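MdbA (Actinomyces oris, PDB 4Z7X) is a thiol-disulfide oxidoreductase of the thioredoxin superfamily that probably forms disulfide bonds in exported proteins, including those of the sortase-mediated pilus assembly pathway. Local coordinates at residues H95-L100 with E186-R191; A39-G44 with G178-L183; A130-S135 with A155-V160. All coordinates share one frame; numbering follows the deposited sequence.

Contact 1: H95-L100 with E186-R191; sequences HPCKLL and EAFKAR
Phe188, on helix 178-190, packs against Cys97 and Leu99, at and just beyond the end of strand 91-96. Its CB starts the contact and lies 4.1 Å from CB of Cys97. CG stands anti to the backbone N (chi1 -175°), which carries the ring away from the helix to lie alongside Cys97 and Leu99, both on the same side of its plane. At CG and CD1 the ring meets the cysteine sulfur. Cys97 SG is 3.9 Å from Phe188 CD1 and sits over one face, 4.3 Å from the ring centroid and 26° off the normal. This is a sulfur-aromatic contact. Farther out, Phe188 CE2 meets CD1 of Leu99 at 3.9 Å. Phe188 CZ, at the tip, meets the other methyl, Leu99 CD2, at 4.0 Å. Both branches of the leucine therefore rest on the outer end of the ring.

Arg191 makes a second, looser approach to the strand. Its NH2 lies 4.0 Å from His95 ND1, with the guanidinium and imidazole planes 79° apart, and no hydrogen bond joins them. Each group has its polar partners elsewhere. Asp60 accepts a hydrogen bond from His95 NE2, and Arg191 forms a salt bridge with Asp38 and donates from NE to the carbonyl of Pro15.

The contact joins the end of helix 178-190 to strand 91-96, an inner strand of the thioredoxin-type sheet, and to the chain that follows it. His95 and Cys97 are backbone-bonded to strand 58-63, the parallel neighbour of strand 91-96, and Tyr62 of that strand stacks on His95 and also touches Phe188.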
# COMPACT_ATOMS: atom_id res chain seq x y z
N HIS A 95 1.31 -0.63 -4.58
CA HIS A 95 0.77 -1.59 -5.57
C HIS A 95 0.41 -2.90 -4.87
O HIS A 95 1.29 -3.68 -4.56
CB HIS A 95 1.79 -1.91 -6.66
CG HIS A 95 2.27 -0.75 -7.47
ND1 HIS A 95 1.94 -0.58 -8.80
CD2 HIS A 95 3.11 0.27 -7.15
CE1 HIS A 95 2.56 0.50 -9.26
NE2 HIS A 95 3.29 1.02 -8.29
N PRO A 96 -0.90 -3.14 -4.63
CA PRO A 96 -1.31 -4.34 -3.90
C PRO A 96 -1.40 -5.54 -4.82
O PRO A 96 -1.72 -5.41 -5.98
CB PRO A 96 -2.70 -3.95 -3.40
CG PRO A 96 -3.24 -3.10 -4.51
CD PRO A 96 -2.05 -2.31 -4.99
N CYS A 97 -1.12 -6.71 -4.27
CA CYS A 97 -1.45 -7.97 -4.91
C CYS A 97 -1.78 -9.07 -3.92
O CYS A 97 -1.72 -8.87 -2.72
CB CYS A 97 -0.30 -8.38 -5.85
SG CYS A 97 1.17 -8.94 -4.98
N LYS A 98 -2.16 -10.22 -4.44
CA LYS A 98 -2.51 -11.38 -3.63
C LYS A 98 -1.63 -12.56 -4.04
O LYS A 98 -2.11 -13.69 -4.23
CB LYS A 98 -4.01 -11.67 -3.81
CG LYS A 98 -4.62 -12.68 -2.84
CD LYS A 98 -6.16 -12.69 -2.91
CE LYS A 98 -6.76 -13.88 -2.19
NZ LYS A 98 -8.23 -14.00 -2.34
N LEU A 99 -0.33 -12.31 -4.15
CA LEU A 99 0.60 -13.33 -4.62
C LEU A 99 0.53 -14.61 -3.79
O LEU A 99 0.60 -15.70 -4.33
CB LEU A 99 2.02 -12.75 -4.57
CG LEU A 99 3.13 -13.65 -5.07
CD1 LEU A 99 2.92 -13.98 -6.55
CD2 LEU A 99 4.46 -12.98 -4.88
N LEU A 100 0.37 -14.48 -2.47
CA LEU A 100 0.41 -15.63 -1.58
C LEU A 100 -0.93 -16.36 -1.45
O LEU A 100 -1.04 -17.35 -0.73
CB LEU A 100 0.96 -15.18 -0.22
CG LEU A 100 2.41 -14.76 -0.28
CD1 LEU A 100 2.79 -14.26 1.09
CD2 LEU A 100 3.35 -15.90 -0.71
N GLU A 186 -3.46 -8.98 -11.65
CA GLU A 186 -3.27 -8.86 -13.10
C GLU A 186 -2.07 -7.98 -13.42
O GLU A 186 -1.27 -8.29 -14.32
CB GLU A 186 -4.54 -8.30 -13.76
CG GLU A 186 -4.46 -8.22 -15.27
CD GLU A 186 -5.65 -7.59 -15.95
OE1 GLU A 186 -6.60 -7.14 -15.26
OE2 GLU A 186 -5.60 -7.51 -17.20
N ALA A 187 -1.95 -6.87 -12.72
CA ALA A 187 -0.87 -5.93 -12.94
C ALA A 187 0.50 -6.51 -12.53
O ALA A 187 1.51 -6.32 -13.19
CB ALA A 187 -1.16 -4.62 -12.23
N PHE A 188 0.51 -7.23 -11.41
CA PHE A 188 1.72 -7.84 -10.91
C PHE A 188 2.21 -8.87 -11.93
O PHE A 188 3.38 -8.88 -12.31
CB PHE A 188 1.45 -8.49 -9.56
CG PHE A 188 2.66 -9.07 -8.90
CD1 PHE A 188 3.43 -8.28 -8.06
CD2 PHE A 188 3.05 -10.38 -9.14
CE1 PHE A 188 4.57 -8.78 -7.45
CE2 PHE A 188 4.17 -10.91 -8.51
CZ PHE A 188 4.93 -10.11 -7.68
N LYS A 189 1.27 -9.68 -12.45
CA LYS A 189 1.60 -10.71 -13.46
C LYS A 189 2.08 -10.12 -14.76
O LYS A 189 3.01 -10.66 -15.37
CB LYS A 189 0.42 -11.65 -13.76
CG LYS A 189 0.79 -12.81 -14.71
CD LYS A 189 -0.33 -13.18 -15.67
CE LYS A 189 0.17 -13.29 -17.10
NZ LYS A 189 -0.90 -13.66 -18.08
N ALA A 190 1.43 -9.03 -15.19
CA ALA A 190 1.73 -8.41 -16.47
C ALA A 190 3.18 -7.96 -16.52
O ALA A 190 3.85 -8.09 -17.54
CB ALA A 190 0.82 -7.22 -16.72
N ARG A 191 3.66 -7.46 -15.38
CA ARG A 191 4.99 -6.91 -15.27
C ARG A 191 6.05 -7.93 -14.90
O ARG A 191 7.25 -7.59 -14.74
CB ARG A 191 4.94 -5.79 -14.26
CG ARG A 191 4.05 -4.68 -14.79
CD ARG A 191 3.79 -3.70 -13.74
NE ARG A 191 3.27 -2.47 -14.33
CZ ARG A 191 2.42 -1.67 -13.72
NH1 ARG A 191 2.01 -0.55 -14.31
NH2 ARG A 191 1.91 -2.02 -12.57

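Contact 2: A39-G44 with G178-L183; sequences ASWTYG and GKWVKL. With 3CX ((2S)-3-(cyclohexylamino)-2-hydroxypropane-1-sulfonic acid), chain C.
The indoles of Trp41 and Trp180 meet at about a right angle as side chains, although their six-membered rings are turned only obliquely, with planes at 62° and centroids 5.7 Å apart. CZ3 of Trp41 comes up to the edge of the Trp180 ring and reaches CZ2 at 3.6 Å. Trp180 also uses its indole N-H on Ala39. Trp180 NE1 donates to Ala39 O at 2.9 Å, nearly straight at 171°, with the oxygen close to the indole plane. CG of Trp180 is anti to the backbone N (chi1 -176°), which swings the indole off the helix until its benzo edge meets Trp41. Ala39 CB fits beside the indole and also touches CG of Leu183 at 3.9 Å.

Helix 178-190 here packs beside the edge strand 41-43 of the thioredoxin-type sheet, and Met109, Met112 and Leu116 of helix 103-118 also touch Trp180. A leucine in place of Trp180 would probably leave the buried carbonyl of Ala39 without its N-H partner and open a gap beside Trp41.

Tyr43 holds Trp41 in turn. Trp41 NE1 donates to Tyr43 OH at 2.9 Å, in the indole plane, and that hydroxyl also bonds Ser123. The cyclohexyl ring of the bound sulfonic acid lies against Tyr43, with CAG 3.9 Å from Tyr43 CE1. Gly44 N donates to the ligand hydroxyl OAC at 2.9 Å.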
# COMPACT_ATOMS: atom_id res chain seq x y z
N ALA A 39 -4.16 -0.77 -10.38
CA ALA A 39 -4.52 -1.08 -9.00
C ALA A 39 -3.77 -0.30 -7.91
O ALA A 39 -4.08 -0.47 -6.75
CB ALA A 39 -4.47 -2.58 -8.71
N SER A 40 -2.84 0.58 -8.31
CA SER A 40 -2.04 1.29 -7.33
C SER A 40 -2.78 2.53 -6.83
O SER A 40 -3.75 3.02 -7.46
CB SER A 40 -0.66 1.70 -7.90
OG SER A 40 -0.74 2.62 -9.00
N TRP A 41 -2.29 3.08 -5.72
CA TRP A 41 -2.69 4.40 -5.28
C TRP A 41 -1.47 5.16 -4.83
O TRP A 41 -0.46 4.56 -4.49
CB TRP A 41 -3.77 4.37 -4.23
CG TRP A 41 -3.42 3.97 -2.87
CD1 TRP A 41 -3.23 4.81 -1.83
CD2 TRP A 41 -3.31 2.63 -2.32
NE1 TRP A 41 -3.02 4.10 -0.68
CE2 TRP A 41 -3.05 2.76 -0.96
CE3 TRP A 41 -3.35 1.34 -2.87
CZ2 TRP A 41 -2.89 1.67 -0.12
CZ3 TRP A 41 -3.18 0.25 -2.04
CH2 TRP A 41 -2.96 0.41 -0.68
N THR A 42 -1.58 6.49 -4.82
CA THR A 42 -0.39 7.31 -4.67
C THR A 42 -0.56 8.46 -3.70
O THR A 42 -1.67 8.91 -3.46
CB THR A 42 0.12 7.89 -6.01
OG1 THR A 42 -0.78 8.88 -6.49
CG2 THR A 42 0.26 6.80 -7.07
N TYR A 43 0.61 8.91 -3.21
CA TYR A 43 0.74 10.06 -2.33
C TYR A 43 1.83 10.98 -2.87
O TYR A 43 2.93 10.53 -3.14
CB TYR A 43 1.13 9.61 -0.89
CG TYR A 43 0.13 8.65 -0.26
CD1 TYR A 43 -0.89 9.11 0.56
CD2 TYR A 43 0.22 7.30 -0.48
CE1 TYR A 43 -1.80 8.26 1.14
CE2 TYR A 43 -0.66 6.41 0.10
CZ TYR A 43 -1.69 6.89 0.91
OH TYR A 43 -2.58 5.97 1.46
N GLY A 44 1.50 12.26 -3.01
CA GLY A 44 2.47 13.28 -3.39
C GLY A 44 2.74 13.56 -4.87
O GLY A 44 3.62 14.35 -5.21
N GLY A 178 -13.56 -6.99 -4.82
CA GLY A 178 -12.93 -8.13 -5.48
C GLY A 178 -12.31 -7.81 -6.80
O GLY A 178 -11.33 -8.41 -7.16
N LYS A 179 -12.90 -6.86 -7.54
CA LYS A 179 -12.30 -6.45 -8.81
C LYS A 179 -10.95 -5.79 -8.63
O LYS A 179 -10.03 -5.93 -9.46
CB LYS A 179 -13.20 -5.48 -9.60
CG LYS A 179 -14.39 -6.16 -10.23
CD LYS A 179 -15.32 -5.14 -10.91
CE LYS A 179 -14.66 -4.29 -11.97
NZ LYS A 179 -15.67 -3.33 -12.55
N TRP A 180 -10.80 -5.10 -7.52
CA TRP A 180 -9.52 -4.44 -7.23
C TRP A 180 -8.45 -5.48 -6.94
O TRP A 180 -7.32 -5.38 -7.40
CB TRP A 180 -9.68 -3.53 -6.02
CG TRP A 180 -8.47 -2.72 -5.66
CD1 TRP A 180 -7.50 -2.28 -6.49
CD2 TRP A 180 -8.12 -2.26 -4.36
NE1 TRP A 180 -6.56 -1.54 -5.80
CE2 TRP A 180 -6.94 -1.51 -4.48
CE3 TRP A 180 -8.71 -2.38 -3.11
CZ2 TRP A 180 -6.31 -0.93 -3.40
CZ3 TRP A 180 -8.08 -1.80 -2.03
CH2 TRP A 180 -6.92 -1.07 -2.17
N VAL A 181 -8.80 -6.48 -6.14
CA VAL A 181 -7.88 -7.59 -5.83
C VAL A 181 -7.44 -8.27 -7.14
O VAL A 181 -6.25 -8.48 -7.39
CB VAL A 181 -8.56 -8.59 -4.89
CG1 VAL A 181 -7.69 -9.80 -4.63
CG2 VAL A 181 -8.97 -7.92 -3.58
N LYS A 182 -8.41 -8.57 -8.01
CA LYS A 182 -8.10 -9.19 -9.28
C LYS A 182 -7.15 -8.30 -10.13
O LYS A 182 -6.20 -8.79 -10.76
CB LYS A 182 -9.40 -9.55 -10.03
CG LYS A 182 -10.13 -10.74 -9.39
CD LYS A 182 -11.39 -11.26 -10.11
CE LYS A 182 -12.72 -10.75 -9.54
NZ LYS A 182 -13.31 -11.59 -8.44
N LEU A 183 -7.39 -7.00 -10.14
CA LEU A 183 -6.59 -6.09 -10.96
C LEU A 183 -5.15 -6.03 -10.43
O LEU A 183 -4.20 -5.97 -11.22
CB LEU A 183 -7.21 -4.69 -10.97
CG LEU A 183 -6.53 -3.66 -11.84
CD1 LEU A 183 -6.57 -4.02 -13.32
CD2 LEU A 183 -7.24 -2.32 -11.65
OAA 3CX C . -1.57 16.96 -3.65
OAB 3CX C . -0.03 15.03 -4.26
OAC 3CX C . -1.37 12.26 -3.52
OAD 3CX C . -1.93 15.37 -5.57
CAE 3CX C . -5.56 8.07 -0.63
CAF 3CX C . -5.96 8.05 -2.08
CAG 3CX C . -5.29 9.44 -0.02
CAH 3CX C . -5.06 8.99 -2.89
CAI 3CX C . -4.43 10.40 -0.80
CAJ 3CX C . -3.64 12.35 -2.92
CAK 3CX C . -2.40 14.47 -3.31
NAL 3CX C . -3.65 10.90 -3.18
CAM 3CX C . -2.55 13.01 -3.74
CAN 3CX C . -4.07 9.88 -2.16
SAO 3CX C . -1.41 15.45 -4.22

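Contact 3: A130-S135 with A155-V160; sequences AFEIFS and AAKVNV
Lys157 NZ donates to Glu132 OE1 at 2.7 Å in a salt bridge between two helices, 123-140 and 148-157, of the helical part that accompanies the thioredoxin-type sheet. The ammonium does not approach in the carboxylate plane. It meets OE1 from above, 76° out of that plane, and Glu132 OE2 is also close, at 3.2 Å from NZ. Both side chains are modelled in two conformers, so the bridge describes one pairing of them and its exact geometry is doubtful. In this pairing Lys157 leaves its helix with CG anti to the backbone N (chi1 179°), and the chain then bends at chi3 (68°) before reaching the glutamate. Glu132 meets it with a chain extended beyond CG, the two side chains crossing at a slant.

The pair lies at the surface. Lys157 also touches Ala129, one turn before Glu132 on helix 123-140. On the same helix, Phe131 points elsewhere and packs on helix 68-86, where it touches Cys70.

Lys157 stands just before its helix ends in a Schellman motif. Asn159 is the C-prime residue, with a positive phi. Asn159 N bonds Ala156 O at 3.0 Å, and Val160 N reaches back to Ala155 O at 2.9 Å.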
# COMPACT_ATOMS: atom_id res chain seq x y z
N ALA A 130 -2.74 -2.29 9.40
CA ALA A 130 -3.12 -3.62 8.93
C ALA A 130 -1.88 -4.50 8.89
O ALA A 130 -1.94 -5.67 9.24
CB ALA A 130 -3.73 -3.54 7.56
N PHE A 131 -0.75 -3.94 8.47
CA PHE A 131 0.49 -4.71 8.53
C PHE A 131 0.92 -4.99 9.96
O PHE A 131 1.48 -6.04 10.24
CB PHE A 131 1.61 -4.01 7.77
CG PHE A 131 1.75 -4.47 6.34
CD1 PHE A 131 1.95 -5.80 6.06
CD2 PHE A 131 1.60 -3.60 5.26
CE1 PHE A 131 2.11 -6.26 4.77
CE2 PHE A 131 1.78 -4.05 3.97
CZ PHE A 131 2.02 -5.39 3.72
N GLU A 132 0.65 -4.08 10.88
CA GLU A 132 1.00 -4.26 12.30
C GLU A 132 0.25 -5.46 12.87
O GLU A 132 0.77 -6.20 13.70
CB GLU A 132 0.66 -2.96 13.08
CG GLU A 132 1.05 -2.96 14.55
CD GLU A 132 1.10 -1.55 15.11
OE1 GLU A 132 0.92 -0.57 14.35
OE2 GLU A 132 1.31 -1.41 16.33
N ILE A 133 -0.99 -5.63 12.45
CA ILE A 133 -1.75 -6.82 12.90
C ILE A 133 -0.97 -8.10 12.53
O ILE A 133 -0.79 -9.02 13.35
CB ILE A 133 -3.18 -6.89 12.28
CG1 ILE A 133 -4.09 -5.84 12.88
CG2 ILE A 133 -3.83 -8.24 12.49
CD1 ILE A 133 -5.43 -5.73 12.20
N PHE A 134 -0.52 -8.16 11.29
CA PHE A 134 0.16 -9.33 10.79
C PHE A 134 1.49 -9.50 11.52
O PHE A 134 1.82 -10.60 11.94
CB PHE A 134 0.36 -9.21 9.27
CG PHE A 134 0.75 -10.49 8.60
CD1 PHE A 134 -0.22 -11.34 8.08
CD2 PHE A 134 2.07 -10.84 8.47
CE1 PHE A 134 0.14 -12.52 7.46
CE2 PHE A 134 2.43 -12.03 7.85
CZ PHE A 134 1.46 -12.87 7.34
N SER A 135 2.24 -8.41 11.68
CA SER A 135 3.49 -8.50 12.40
C SER A 135 3.30 -9.01 13.83
O SER A 135 4.07 -9.83 14.32
CB SER A 135 4.20 -7.15 12.45
OG SER A 135 4.63 -6.76 11.19
N ALA A 155 -8.63 0.34 12.64
CA ALA A 155 -9.16 1.57 12.14
C ALA A 155 -9.42 2.56 13.29
O ALA A 155 -9.08 3.74 13.16
CB ALA A 155 -10.42 1.28 11.39
N ALA A 156 -9.91 2.09 14.43
CA ALA A 156 -10.12 2.97 15.56
C ALA A 156 -8.77 3.50 16.07
O ALA A 156 -8.68 4.67 16.42
CB ALA A 156 -10.84 2.25 16.68
N LYS A 157 -7.77 2.64 16.09
CA LYS A 157 -6.42 3.02 16.56
C LYS A 157 -5.88 4.22 15.76
O LYS A 157 -5.18 5.07 16.30
CB LYS A 157 -5.44 1.84 16.48
CG LYS A 157 -4.01 2.16 16.93
CD LYS A 157 -3.07 0.95 16.92
CE LYS A 157 -2.77 0.45 15.51
NZ LYS A 157 -1.52 -0.38 15.37
N VAL A 158 -6.19 4.27 14.46
CA VAL A 158 -5.74 5.37 13.61
C VAL A 158 -6.82 6.38 13.32
O VAL A 158 -6.67 7.21 12.49
CB VAL A 158 -5.07 4.86 12.30
CG1 VAL A 158 -3.97 3.85 12.63
CG2 VAL A 158 -6.07 4.28 11.31
N ASN A 159 -7.90 6.31 14.08
CA ASN A 159 -8.98 7.29 14.06
C ASN A 159 -9.68 7.45 12.70
O ASN A 159 -10.12 8.54 12.31
CB ASN A 159 -8.49 8.62 14.63
CG ASN A 159 -7.91 8.46 16.02
OD1 ASN A 159 -8.59 7.96 16.96
ND2 ASN A 159 -6.66 8.83 16.15
N VAL A 160 -9.88 6.31 12.02
CA VAL A 160 -10.88 6.24 11.00
C VAL A 160 -12.24 6.52 11.68
O VAL A 160 -12.50 6.01 12.77
CB VAL A 160 -10.87 4.86 10.33
CG1 VAL A 160 -12.08 4.63 9.44
CG2 VAL A 160 -9.59 4.61 9.56

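How the contacts relate
Contacts 1 and 2 are buried and share helix 178-190, which contact 2 uses at its start and contact 1 at its end. Their other segments lie on neighbouring strands of one sheet, 91-96 and 41-43. The two touch directly: Pro96 packs on Ala39 and Trp180, and His95 on Ser40. Contact 1 is largely apolar, with a sulfur over a ring. Contact 2 mixes aromatic packing with a hydrogen bond to a backbone carbonyl, and it alone includes residues of the ligand pocket. Contact 3 is a surface contact between two other helices, held by charge. Its centre is about 23 Å from that of contact 1 and 19 Å from that of contact 2.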